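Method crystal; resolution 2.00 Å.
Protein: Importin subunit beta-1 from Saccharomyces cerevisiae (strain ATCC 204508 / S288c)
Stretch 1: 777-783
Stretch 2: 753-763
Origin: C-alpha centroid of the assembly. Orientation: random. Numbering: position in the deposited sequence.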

ATOM      1  N   GLY A 777      31.115  10.649   9.277  1.00 36.69           N
ATOM      2  CA  GLY A 777      30.074  11.660   9.381  1.00 35.29           C
ATOM      3  C   GLY A 777      28.906  11.385   8.454  1.00 32.60           C
ATOM      4  O   GLY A 777      27.747  11.561   8.832  1.00 34.57           O
ATOM      5  N   THR A 778      29.197  10.962   7.222  1.00 32.23           N
ATOM      6  CA  THR A 778      28.144  10.580   6.283  1.00 40.05           C
ATOM      7  C   THR A 778      27.264   9.474   6.861  1.00 29.43           C
ATOM      8  O   THR A 778      26.023   9.536   6.804  1.00 35.73           O
ATOM      9  CB  THR A 778      28.788  10.133   4.968  1.00 43.28           C
ATOM     10  OG1 THR A 778      29.310  11.273   4.278  1.00 53.55           O
ATOM     11  CG2 THR A 778      27.798   9.423   4.065  1.00 48.47           C
ATOM     12  N   ILE A 779      27.897   8.440   7.420  1.00 33.58           N
ATOM     13  CA  ILE A 779      27.131   7.335   7.984  1.00 36.74           C
ATOM     14  C   ILE A 779      26.270   7.835   9.134  1.00 34.44           C
ATOM     15  O   ILE A 779      25.105   7.444   9.276  1.00 36.48           O
ATOM     16  CB  ILE A 779      28.081   6.207   8.420  1.00 29.22           C
ATOM     17  CG1 ILE A 779      28.793   5.632   7.184  1.00 29.20           C
ATOM     18  CG2 ILE A 779      27.319   5.100   9.158  1.00 29.44           C
ATOM     19  CD1 ILE A 779      29.933   4.721   7.503  1.00 28.83           C
ATOM     20  N   PHE A 780      26.817   8.739   9.951  1.00 32.39           N
ATOM     21  CA  PHE A 780      26.047   9.262  11.072  1.00 37.14           C
ATOM     22  C   PHE A 780      24.874  10.109  10.598  1.00 38.45           C
ATOM     23  O   PHE A 780      23.814  10.089  11.233  1.00 36.11           O
ATOM     24  CB  PHE A 780      26.958  10.050  12.011  1.00 37.04           C
ATOM     25  CG  PHE A 780      27.427   9.249  13.181  1.00 38.17           C
ATOM     26  CD1 PHE A 780      26.688   9.221  14.347  1.00 35.84           C
ATOM     27  CD2 PHE A 780      28.591   8.496  13.109  1.00 35.69           C
ATOM     28  CE1 PHE A 780      27.107   8.476  15.429  1.00 48.88           C
ATOM     29  CE2 PHE A 780      29.015   7.751  14.185  1.00 47.03           C
ATOM     30  CZ  PHE A 780      28.266   7.737  15.348  1.00 39.46           C
ATOM     31  N   GLN A 781      25.026  10.834   9.485  1.00 35.43           N
ATOM     32  CA  GLN A 781      23.881  11.531   8.906  1.00 42.37           C
ATOM     33  C   GLN A 781      22.782  10.542   8.544  1.00 41.24           C
ATOM     34  O   GLN A 781      21.597  10.763   8.843  1.00 40.72           O
ATOM     35  CB  GLN A 781      24.308  12.325   7.670  1.00 38.50           C
ATOM     36  CG  GLN A 781      25.266  13.475   7.951  1.00 63.02           C
ATOM     37  CD  GLN A 781      25.837  14.081   6.675  1.00 72.28           C
ATOM     38  OE1 GLN A 781      25.269  13.928   5.590  1.00 71.12           O
ATOM     39  NE2 GLN A 781      26.973  14.763   6.800  1.00 66.18           N
ATOM     40  N   PHE A 782      23.156   9.429   7.901  1.00 34.15           N
ATOM     41  CA  PHE A 782      22.144   8.415   7.613  1.00 33.05           C
ATOM     42  C   PHE A 782      21.478   7.927   8.898  1.00 34.61           C
ATOM     43  O   PHE A 782      20.247   7.816   8.976  1.00 38.55           O
ATOM     44  CB  PHE A 782      22.749   7.237   6.860  1.00 37.38           C
ATOM     45  CG  PHE A 782      21.782   6.114   6.672  1.00 34.39           C
ATOM     46  CD1 PHE A 782      20.824   6.171   5.672  1.00 37.43           C
ATOM     47  CD2 PHE A 782      21.797   5.025   7.525  1.00 36.37           C
ATOM     48  CE1 PHE A 782      19.915   5.148   5.513  1.00 38.30           C
ATOM     49  CE2 PHE A 782      20.892   3.998   7.368  1.00 36.98           C
ATOM     50  CZ  PHE A 782      19.948   4.060   6.360  1.00 41.55           C
ATOM     51  N   ILE A 783      22.282   7.608   9.914  1.00 37.59           N
ATOM     52  CA  ILE A 783      21.724   7.075  11.153  1.00 36.69           C
ATOM     53  C   ILE A 783      20.739   8.070  11.753  1.00 45.65           C
ATOM     54  O   ILE A 783      19.670   7.689  12.244  1.00 42.82           O
ATOM     55  CB  ILE A 783      22.855   6.709  12.134  1.00 36.06           C
ATOM     56  CG1 ILE A 783      23.738   5.609  11.522  1.00 34.52           C
ATOM     57  CG2 ILE A 783      22.272   6.247  13.465  1.00 37.84           C
ATOM     58  CD1 ILE A 783      24.911   5.159  12.387  1.00 28.61           C
TER
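Stretch 2 753-763: AVLDAYVGIVA

Residues 753–763 form a continuous stretch of α-helix that packs against the helix containing residues 777–783, and both helices extend beyond the segments considered here. Backbone dihedral angles are helical throughout stretch 2, and its hydrogen bonds from the amide of residue i+4 to the carbonyl of residue i run without a break from Ala757 N–Ala753 O (2.9 Å) to Ala763 N–Val759 O (3.0 Å). The two helices run in roughly opposite directions, with a signed crossing angle of -141° and a closest approach of their axes of 11.1 Å. That spacing leaves room for large side chains between the backbones. The register is marked by Ile779 and Tyr758, whose CA atoms are 7.3 Å apart, and by Phe782 and Leu755, with a CA–CA distance of 8.0 Å. As stretch 1 advances, its partners therefore fall progressively earlier in stretch 2.

Three residues, Phe782, Tyr758 and Ile779, cover most of the surface in the 337 Å² interface. Phe782 (chi1 t) directs its CA-to-CB bond toward stretch 2 and lodges its ring among Val754, Leu755 and Tyr758. Val754 CG1 lies over one face of this ring, 3.7 Å from Phe782 CD1 and 4.0 Å from the ring centroid, in a CH-pi arrangement. The far end of the ring reaches the backbone of the opposing helix, with Phe782 CZ 3.6 Å from Leu755 N, while Phe782 CE2 approaches Leu755 CB to the same distance, 3.6 Å.

Tyr758 (chi1 m) answers from stretch 2, its CA-to-CB bond likewise pointing toward the partner helix. Its ring meets that of Phe782 in an offset edge-to-face pair, the edge of Tyr758 toward the face of Phe782, with centroids 5.7 Å apart and planes at 82°. Phe782 CB also sits at the edge of the tyrosine ring, 3.7 Å from Tyr758 CE2. One face of Tyr758 is covered by Ile779, whose CG1 stands almost directly above the ring, 3.9 Å from its centroid and 3° off the normal. Although its CA-to-CB bond points sideways, Ile779 thus makes close contact, and its CD1 extends the apolar surface to Val762 CG2 at 4.4 Å.

Thr778 adds a smaller contact, its CG2 3.5 Å from Tyr758 OH; the hydroxyl is hydrogen-bonded elsewhere in the structure. No hydrogen bond links the two stretches, so the helices are held together here by apolar and aromatic packing.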

ATOM      1  N   ALA A 753      18.125  -0.121   2.131  1.00 32.44           N
ATOM      2  CA  ALA A 753      19.247  -0.670   1.371  1.00 31.18           C
ATOM      3  C   ALA A 753      20.549   0.046   1.706  1.00 31.51           C
ATOM      4  O   ALA A 753      21.614  -0.583   1.759  1.00 32.81           O
ATOM      5  CB  ALA A 753      18.974  -0.578  -0.129  1.00 31.99           C
ATOM      6  N   VAL A 754      20.493   1.363   1.916  1.00 28.57           N
ATOM      7  CA  VAL A 754      21.698   2.078   2.324  1.00 29.29           C
ATOM      8  C   VAL A 754      22.186   1.535   3.661  1.00 30.25           C
ATOM      9  O   VAL A 754      23.388   1.315   3.861  1.00 27.65           O
ATOM     10  CB  VAL A 754      21.438   3.597   2.366  1.00 30.33           C
ATOM     11  CG1 VAL A 754      22.611   4.347   3.012  1.00 33.66           C
ATOM     12  CG2 VAL A 754      21.203   4.124   0.948  1.00 31.16           C
ATOM     13  N   LEU A 755      21.256   1.271   4.586  1.00 35.39           N
ATOM     14  CA  LEU A 755      21.643   0.672   5.861  1.00 31.01           C
ATOM     15  C   LEU A 755      22.344  -0.668   5.653  1.00 25.78           C
ATOM     16  O   LEU A 755      23.376  -0.937   6.283  1.00 31.28           O
ATOM     17  CB  LEU A 755      20.417   0.506   6.759  1.00 32.27           C
ATOM     18  CG  LEU A 755      20.653  -0.124   8.137  1.00 29.30           C
ATOM     19  CD1 LEU A 755      21.742   0.600   8.916  1.00 28.12           C
ATOM     20  CD2 LEU A 755      19.337  -0.129   8.921  1.00 42.58           C
ATOM     21  N   ASP A 756      21.800  -1.521   4.772  1.00 32.76           N
ATOM     22  CA  ASP A 756      22.488  -2.770   4.432  1.00 30.70           C
ATOM     23  C   ASP A 756      23.916  -2.492   3.965  1.00 34.18           C
ATOM     24  O   ASP A 756      24.877  -3.139   4.411  1.00 28.82           O
ATOM     25  CB  ASP A 756      21.736  -3.522   3.325  1.00 25.35           C
ATOM     26  CG  ASP A 756      20.450  -4.169   3.804  1.00 27.16           C
ATOM     27  OD1 ASP A 756      20.293  -4.374   5.021  1.00 30.94           O
ATOM     28  OD2 ASP A 756      19.608  -4.494   2.942  1.00 33.19           O
ATOM     29  N   ALA A 757      24.061  -1.549   3.035  1.00 25.29           N
ATOM     30  CA  ALA A 757      25.374  -1.248   2.473  1.00 25.93           C
ATOM     31  C   ALA A 757      26.360  -0.867   3.568  1.00 23.66           C
ATOM     32  O   ALA A 757      27.484  -1.387   3.616  1.00 23.73           O
ATOM     33  CB  ALA A 757      25.257  -0.132   1.438  1.00 32.86           C
ATOM     34  N   TYR A 758      25.952   0.040   4.465  1.00 27.22           N
ATOM     35  CA  TYR A 758      26.866   0.514   5.499  1.00 25.73           C
ATOM     36  C   TYR A 758      27.206  -0.592   6.488  1.00 25.73           C
ATOM     37  O   TYR A 758      28.340  -0.664   6.980  1.00 26.70           O
ATOM     38  CB  TYR A 758      26.267   1.719   6.236  1.00 25.92           C
ATOM     39  CG  TYR A 758      26.207   3.007   5.430  1.00 31.95           C
ATOM     40  CD1 TYR A 758      27.053   3.223   4.345  1.00 29.48           C
ATOM     41  CD2 TYR A 758      25.300   4.010   5.758  1.00 26.12           C
ATOM     42  CE1 TYR A 758      26.996   4.391   3.616  1.00 34.39           C
ATOM     43  CE2 TYR A 758      25.237   5.184   5.031  1.00 33.94           C
ATOM     44  CZ  TYR A 758      26.086   5.368   3.961  1.00 33.11           C
ATOM     45  OH  TYR A 758      26.030   6.531   3.232  1.00 30.96           O
ATOM     46  N   VAL A 759      26.235  -1.451   6.815  1.00 30.45           N
ATOM     47  CA  VAL A 759      26.523  -2.569   7.712  1.00 26.02           C
ATOM     48  C   VAL A 759      27.589  -3.466   7.100  1.00 25.72           C
ATOM     49  O   VAL A 759      28.580  -3.830   7.750  1.00 30.32           O
ATOM     50  CB  VAL A 759      25.235  -3.354   8.016  1.00 26.50           C
ATOM     51  CG1 VAL A 759      25.535  -4.694   8.699  1.00 34.08           C
ATOM     52  CG2 VAL A 759      24.327  -2.533   8.888  1.00 26.87           C
ATOM     53  N   GLY A 760      27.401  -3.835   5.833  1.00 28.91           N
ATOM     54  CA  GLY A 760      28.361  -4.706   5.184  1.00 24.24           C
ATOM     55  C   GLY A 760      29.733  -4.068   5.062  1.00 24.54           C
ATOM     56  O   GLY A 760      30.756  -4.736   5.221  1.00 27.68           O
ATOM     57  N   ILE A 761      29.772  -2.763   4.782  1.00 27.11           N
ATOM     58  CA  ILE A 761      31.046  -2.070   4.603  1.00 23.03           C
ATOM     59  C   ILE A 761      31.791  -1.984   5.926  1.00 27.81           C
ATOM     60  O   ILE A 761      32.992  -2.258   6.004  1.00 32.33           O
ATOM     61  CB  ILE A 761      30.806  -0.678   3.990  1.00 27.42           C
ATOM     62  CG1 ILE A 761      30.499  -0.826   2.502  1.00 27.16           C
ATOM     63  CG2 ILE A 761      32.001   0.239   4.191  1.00 32.76           C
ATOM     64  CD1 ILE A 761      29.957   0.438   1.847  1.00 33.09           C
ATOM     65  N   VAL A 762      31.086  -1.610   6.991  1.00 30.95           N
ATOM     66  CA  VAL A 762      31.734  -1.503   8.291  1.00 26.98           C
ATOM     67  C   VAL A 762      32.214  -2.872   8.762  1.00 32.48           C
ATOM     68  O   VAL A 762      33.290  -2.990   9.358  1.00 36.54           O
ATOM     69  CB  VAL A 762      30.775  -0.836   9.294  1.00 32.76           C
ATOM     70  CG1 VAL A 762      31.322  -0.904  10.714  1.00 33.94           C
ATOM     71  CG2 VAL A 762      30.564   0.603   8.878  1.00 26.32           C
ATOM     72  N   ALA A 763      31.442  -3.929   8.488  1.00 27.88           N
ATOM     73  CA  ALA A 763      31.907  -5.276   8.814  1.00 27.60           C
ATOM     74  C   ALA A 763      33.153  -5.635   8.013  1.00 31.30           C
ATOM     75  O   ALA A 763      34.136  -6.138   8.564  1.00 34.53           O
ATOM     76  CB  ALA A 763      30.800  -6.298   8.556  1.00 29.42           C
TER